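Local coordinates for protein PHOX (Pseudomonas fluorescens, PDB 4A9V) that is an alkaline phosphatase that hydrolyses phosphate monoesters, using a complex iron-calcium cofactor held in a beta-propeller, at residues K80-Y94 against A113-R126. Residues are numbered along the deposited sequence; the frame is centred on the assembly and turned at random.
With FEO (mu-oxo-diiron), chain S.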
loop_
_atom_site.group_PDB
_atom_site.type_symbol
_atom_site.label_atom_id
_atom_site.label_comp_id
_atom_site.label_asym_id
_atom_site.label_seq_id
_atom_site.Cartn_x
_atom_site.Cartn_y
_atom_site.Cartn_z
ATOM N N LYS A 80 12.265 -8.408 24.245
ATOM C CA LYS A 80 12.766 -7.174 23.640
ATOM C C LYS A 80 13.593 -7.476 22.391
ATOM O O LYS A 80 13.821 -6.610 21.548
ATOM C CB LYS A 80 13.627 -6.420 24.663
ATOM C CG LYS A 80 14.296 -5.167 24.124
ATOM C CD LYS A 80 14.983 -4.375 25.227
ATOM C CE LYS A 80 15.742 -3.182 24.665
ATOM N NZ LYS A 80 16.404 -2.376 25.729
ATOM N N ASN A 81 14.085 -8.702 22.310
ATOM C CA ASN A 81 14.944 -9.111 21.197
ATOM C C ASN A 81 14.256 -9.999 20.169
ATOM O O ASN A 81 14.914 -10.615 19.339
ATOM C CB ASN A 81 16.210 -9.785 21.719
ATOM C CG ASN A 81 17.158 -8.805 22.370
ATOM O OD1 ASN A 81 17.176 -7.628 22.032
ATOM N ND2 ASN A 81 17.943 -9.286 23.312
ATOM N N ARG A 82 12.928 -9.983 20.183
ATOM C CA ARG A 82 12.122 -10.705 19.194
ATOM C C ARG A 82 11.067 -9.748 18.653
ATOM O O ARG A 82 10.597 -8.864 19.367
ATOM C CB ARG A 82 11.414 -11.925 19.813
ATOM C CG ARG A 82 12.313 -13.052 20.305
ATOM C CD ARG A 82 11.498 -14.181 20.930
ATOM N NE ARG A 82 10.881 -15.039 19.922
ATOM C CZ ARG A 82 10.072 -16.053 20.198
ATOM N NH1 ARG A 82 9.788 -16.347 21.460
ATOM N NH2 ARG A 82 9.505 -16.740 19.212
ATOM N N ALA A 83 10.629 -9.988 17.419
ATOM C CA ALA A 83 9.506 -9.248 16.840
ATOM C C ALA A 83 8.931 -10.091 15.718
ATOM O O ALA A 83 9.600 -10.986 15.198
ATOM C CB ALA A 83 9.956 -7.895 16.312
ATOM N N LEU A 84 7.687 -9.815 15.348
ATOM C CA LEU A 84 7.127 -10.359 14.122
ATOM C C LEU A 84 6.997 -9.238 13.108
ATOM O O LEU A 84 6.695 -8.107 13.456
ATOM C CB LEU A 84 5.754 -11.001 14.359
ATOM C CG LEU A 84 5.697 -12.113 15.407
ATOM C CD1 LEU A 84 4.304 -12.719 15.398
ATOM C CD2 LEU A 84 6.750 -13.182 15.146
ATOM N N MET A 85 7.185 -9.574 11.838
ATOM C CA MET A 85 6.870 -8.659 10.758
ATOM C C MET A 85 5.861 -9.318 9.836
ATOM O O MET A 85 5.987 -10.498 9.522
ATOM C CB MET A 85 8.137 -8.303 9.983
ATOM C CG MET A 85 9.127 -7.532 10.822
ATOM S SD MET A 85 10.652 -7.073 9.971
ATOM C CE MET A 85 10.075 -5.785 8.869
ATOM N N ALA A 86 4.846 -8.563 9.433
ATOM C CA ALA A 86 3.916 -9.008 8.418
ATOM C C ALA A 86 4.169 -8.148 7.194
ATOM O O ALA A 86 4.151 -6.912 7.277
ATOM C CB ALA A 86 2.485 -8.837 8.903
ATOM N N ILE A 87 4.461 -8.805 6.072
ATOM C CA ILE A 87 4.963 -8.137 4.883
ATOM C C ILE A 87 4.118 -8.565 3.688
ATOM O O ILE A 87 3.974 -9.754 3.389
ATOM C CB ILE A 87 6.436 -8.500 4.633
ATOM C CG1 ILE A 87 7.319 -8.097 5.821
ATOM C CG2 ILE A 87 6.921 -7.860 3.345
ATOM C CD1 ILE A 87 8.562 -8.954 5.982
ATOM N N ASN A 88 3.553 -7.583 2.997
ATOM C CA ASN A 88 2.754 -7.851 1.820
ATOM C C ASN A 88 3.619 -8.306 0.663
ATOM O O ASN A 88 4.732 -7.812 0.482
ATOM C CB ASN A 88 2.028 -6.593 1.381
ATOM C CG ASN A 88 0.909 -6.194 2.312
ATOM O OD1 ASN A 88 0.557 -6.909 3.257
ATOM N ND2 ASN A 88 0.305 -5.060 2.014
ATOM N N ASN A 89 3.016 -9.116 -0.203
ATOM C CA ASN A 89 3.608 -9.542 -1.462
ATOM C C ASN A 89 2.623 -9.211 -2.572
ATOM O O ASN A 89 1.553 -9.817 -2.659
ATOM C CB ASN A 89 3.870 -11.053 -1.399
ATOM C CG ASN A 89 4.864 -11.416 -0.320
ATOM O OD1 ASN A 89 4.542 -12.130 0.631
ATOM N ND2 ASN A 89 6.090 -10.921 -0.462
ATOM N N GLU A 90 2.913 -8.169 -3.340
ATOM C CA GLU A 90 1.872 -7.545 -4.154
ATOM C C GLU A 90 1.595 -8.278 -5.466
ATOM O O GLU A 90 0.444 -8.432 -5.862
ATOM C CB GLU A 90 2.203 -6.082 -4.424
ATOM C CG GLU A 90 1.026 -5.332 -5.033
ATOM C CD GLU A 90 1.339 -3.898 -5.395
ATOM O OE1 GLU A 90 2.418 -3.655 -5.973
ATOM O OE2 GLU A 90 0.462 -3.027 -5.165
ATOM N N TYR A 91 2.642 -8.654 -6.190
ATOM C CA TYR A 91 2.475 -9.273 -7.500
ATOM C C TYR A 91 3.776 -9.967 -7.850
ATOM O O TYR A 91 4.636 -10.139 -6.979
ATOM C CB TYR A 91 2.019 -8.250 -8.564
ATOM C CG TYR A 91 3.038 -7.208 -8.967
ATOM C CD1 TYR A 91 3.325 -6.124 -8.146
ATOM C CD2 TYR A 91 3.624 -7.238 -10.220
ATOM C CE1 TYR A 91 4.182 -5.118 -8.553
ATOM C CE2 TYR A 91 4.492 -6.245 -10.633
ATOM C CZ TYR A 91 4.755 -5.178 -9.801
ATOM O OH TYR A 91 5.626 -4.180 -10.177
ATOM N N THR A 92 3.887 -10.458 -9.075
ATOM C CA THR A 92 5.081 -11.194 -9.455
ATOM C C THR A 92 5.553 -10.779 -10.837
ATOM O O THR A 92 4.839 -10.120 -11.584
ATOM C CB THR A 92 4.871 -12.725 -9.350
ATOM O OG1 THR A 92 6.110 -13.409 -9.590
ATOM C CG2 THR A 92 3.827 -13.210 -10.342
ATOM N N ASN A 93 6.795 -11.128 -11.135
ATOM C CA ASN A 93 7.466 -10.695 -12.350
ATOM C C ASN A 93 7.708 -11.913 -13.231
ATOM O O ASN A 93 8.577 -12.734 -12.929
ATOM C CB ASN A 93 8.805 -10.073 -11.964
ATOM C CG ASN A 93 8.660 -9.053 -10.848
ATOM O OD1 ASN A 93 7.941 -8.066 -10.990
ATOM N ND2 ASN A 93 9.292 -9.317 -9.711
ATOM N N TYR A 94 6.847 -12.122 -14.222
ATOM C CA TYR A 94 6.886 -13.357 -14.996
ATOM C C TYR A 94 8.264 -13.604 -15.631
ATOM O O TYR A 94 8.664 -14.750 -15.809
ATOM C CB TYR A 94 5.807 -13.361 -16.081
ATOM C CG TYR A 94 4.374 -13.399 -15.572
ATOM C CD1 TYR A 94 4.059 -13.878 -14.309
ATOM C CD2 TYR A 94 3.327 -13.015 -16.392
ATOM C CE1 TYR A 94 2.743 -13.987 -13.889
ATOM C CE2 TYR A 94 2.009 -13.138 -15.988
ATOM C CZ TYR A 94 1.723 -13.672 -14.753
ATOM O OH TYR A 94 0.426 -13.784 -14.301
ATOM N N ALA A 113 1.985 -18.329 -9.489
ATOM C CA ALA A 113 1.818 -16.872 -9.423
ATOM C C ALA A 113 0.985 -16.477 -8.206
ATOM O O ALA A 113 1.351 -15.561 -7.474
ATOM C CB ALA A 113 1.189 -16.345 -10.709
ATOM N N LEU A 114 -0.124 -17.164 -7.980
ATOM C CA LEU A 114 -0.954 -16.873 -6.813
ATOM C C LEU A 114 -0.186 -17.109 -5.506
ATOM O O LEU A 114 -0.365 -16.377 -4.527
ATOM C CB LEU A 114 -2.214 -17.741 -6.852
ATOM C CG LEU A 114 -3.314 -17.190 -7.759
ATOM C CD1 LEU A 114 -4.247 -18.298 -8.213
ATOM C CD2 LEU A 114 -4.104 -16.097 -7.064
ATOM N N ALA A 115 0.728 -18.079 -5.526
ATOM C CA ALA A 115 1.552 -18.395 -4.368
ATOM C C ALA A 115 2.500 -17.253 -4.011
ATOM O O ALA A 115 2.934 -17.135 -2.867
ATOM C CB ALA A 115 2.342 -19.664 -4.628
ATOM N N CYS A 116 2.892 -16.471 -5.012
ATOM C CA CYS A 116 3.796 -15.348 -4.808
ATOM C C CYS A 116 3.170 -14.189 -4.056
ATOM O O CYS A 116 3.896 -13.294 -3.638
ATOM C CB CYS A 116 4.269 -14.811 -6.153
ATOM S SG CYS A 116 5.477 -15.822 -7.030
ATOM N N GLU A 117 1.842 -14.094 -4.091
ATOM C CA GLU A 117 1.137 -12.917 -3.599
ATOM C C GLU A 117 0.497 -13.219 -2.257
ATOM O O GLU A 117 0.338 -14.378 -1.883
ATOM C CB GLU A 117 0.085 -12.478 -4.616
ATOM C CG GLU A 117 0.697 -12.270 -5.999
ATOM C CD GLU A 117 -0.216 -11.656 -7.038
ATOM O OE1 GLU A 117 -1.305 -11.156 -6.714
ATOM O OE2 GLU A 117 0.176 -11.720 -8.226
ATOM N N GLY A 118 0.145 -12.163 -1.534
ATOM C CA GLY A 118 -0.489 -12.305 -0.231
ATOM C C GLY A 118 0.338 -11.623 0.834
ATOM O O GLY A 118 0.710 -10.453 0.687
ATOM N N VAL A 119 0.612 -12.354 1.911
ATOM C CA VAL A 119 1.370 -11.845 3.041
ATOM C C VAL A 119 2.378 -12.909 3.461
ATOM O O VAL A 119 2.111 -14.113 3.395
ATOM C CB VAL A 119 0.436 -11.456 4.212
ATOM C CG1 VAL A 119 1.227 -11.035 5.441
ATOM C CG2 VAL A 119 -0.504 -10.337 3.782
ATOM N N SER A 120 3.549 -12.447 3.883
ATOM C CA SER A 120 4.529 -13.289 4.567
ATOM C C SER A 120 4.685 -12.778 5.995
ATOM O O SER A 120 5.047 -11.623 6.203
ATOM C CB SER A 120 5.878 -13.192 3.856
ATOM O OG SER A 120 5.801 -13.638 2.525
ATOM N N VAL A 121 4.358 -13.621 6.972
ATOM C CA VAL A 121 4.628 -13.321 8.374
ATOM C C VAL A 121 5.929 -14.006 8.767
ATOM O O VAL A 121 6.111 -15.193 8.486
ATOM C CB VAL A 121 3.497 -13.823 9.296
ATOM C CG1 VAL A 121 3.785 -13.460 10.747
ATOM C CG2 VAL A 121 2.155 -13.262 8.859
ATOM N N ILE A 122 6.856 -13.225 9.318
ATOM C CA ILE A 122 8.157 -13.745 9.717
ATOM C C ILE A 122 8.520 -13.299 11.122
ATOM O O ILE A 122 8.123 -12.224 11.566
ATOM C CB ILE A 122 9.272 -13.324 8.737
ATOM C CG1 ILE A 122 9.497 -11.807 8.751
ATOM C CG2 ILE A 122 8.969 -13.834 7.334
ATOM C CD1 ILE A 122 10.686 -11.371 7.916
ATOM N N GLU A 123 9.295 -14.125 11.817
ATOM C CA GLU A 123 9.955 -13.712 13.040
ATOM C C GLU A 123 11.327 -13.144 12.732
ATOM O O GLU A 123 12.076 -13.699 11.920
ATOM C CB GLU A 123 10.081 -14.889 14.009
ATOM C CG GLU A 123 10.779 -14.485 15.300
ATOM C CD GLU A 123 10.909 -15.586 16.329
ATOM O OE1 GLU A 123 10.086 -16.521 16.325
ATOM O OE2 GLU A 123 11.737 -15.409 17.244
ATOM N N VAL A 124 11.666 -12.060 13.427
ATOM C CA VAL A 124 13.024 -11.547 13.445
ATOM C C VAL A 124 13.528 -11.504 14.883
ATOM O O VAL A 124 12.754 -11.343 15.831
ATOM C CB VAL A 124 13.116 -10.154 12.781
ATOM C CG1 VAL A 124 12.797 -10.270 11.302
ATOM C CG2 VAL A 124 12.187 -9.151 13.444
ATOM N N GLN A 125 14.830 -11.688 15.044
ATOM C CA GLN A 125 15.457 -11.687 16.356
ATOM C C GLN A 125 16.709 -10.835 16.276
ATOM O O GLN A 125 17.421 -10.848 15.271
ATOM C CB GLN A 125 15.837 -13.109 16.777
ATOM C CG GLN A 125 14.723 -13.894 17.452
ATOM C CD GLN A 125 15.156 -15.295 17.855
ATOM O OE1 GLN A 125 16.347 -15.612 17.850
ATOM N NE2 GLN A 125 14.182 -16.175 18.076
ATOM N N ARG A 126 17.029 -10.186 17.381
ATOM C CA ARG A 126 18.186 -9.327 17.431
ATOM C C ARG A 126 19.337 -10.080 18.062
ATOM O O ARG A 126 19.224 -10.593 19.177
ATOM C CB ARG A 126 17.884 -8.076 18.233
ATOM C CG ARG A 126 19.106 -7.207 18.420
ATOM C CD ARG A 126 18.738 -5.801 18.825
ATOM N NE ARG A 126 17.715 -5.761 19.865
ATOM C CZ ARG A 126 16.985 -4.684 20.114
ATOM N NH1 ARG A 126 17.188 -3.587 19.398
ATOM N NH2 ARG A 126 15.999 -4.729 20.995
HETATM FE FE1 FEO S . 0.324 -0.988 -4.990
HETATM FE FE2 FEO S . -0.923 2.223 -5.430
HETATM O O FEO S . 0.506 0.936 -5.266
HETATM O O HOH W 1 0.534 -12.087 -11.671
HETATM O O HOH W 2 2.419 -0.849 -4.485
HETATM O O HOH W 3 0.934 -0.926 -7.175
#
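In the conformer described here, R82 grips the carboxylate of E123 side-on, in a salt bridge between antiparallel strands 82-89 and 118-126. R82 NE meets E123 OE2 at 2.8 Å, from above the carboxylate plane, and R82 NH2 meets E123 OE1 at 3.0 Å. The guanidinium and carboxylate planes are 35° apart. The R82 chain bends at chi3 (78°), which turns NE and NH2 to the acid. From the opposite face of the carboxylate, Q125 NE2 donates to E123 OE2 at 2.7 Å. S137 OG, on strand 130-144, is hydrogen-bonded to E123 OE1. A leucine in place of E123 would probably leave the R82 guanidinium without its countercharge and free to turn, and Q125 without its acceptor.

At the corner, N81 OD1 accepts from R126 NE at 2.9 Å, near the guanidinium plane, with amide and guanidinium 84° apart. R126 NH1 also pairs with D541. On the other face, A83, M85 and I87 pack on V124 and I122: I87 CD1 meets I122 CD1 at 3.8 Å, and the M85 side chain crosses that of V124 at about a right angle. Farther along the same face, S120 OG donates to N89 OD1 at 2.7 Å, in the carbonyl plane.

These are the middle strands of a four-stranded antiparallel propeller blade. Just past N89, E90 OE2 binds FE1 of the mu-oxo-diiron at 2.0 Å, with C179 and E194. Strand pairing up to N89 probably helps to fix where E90 meets the iron.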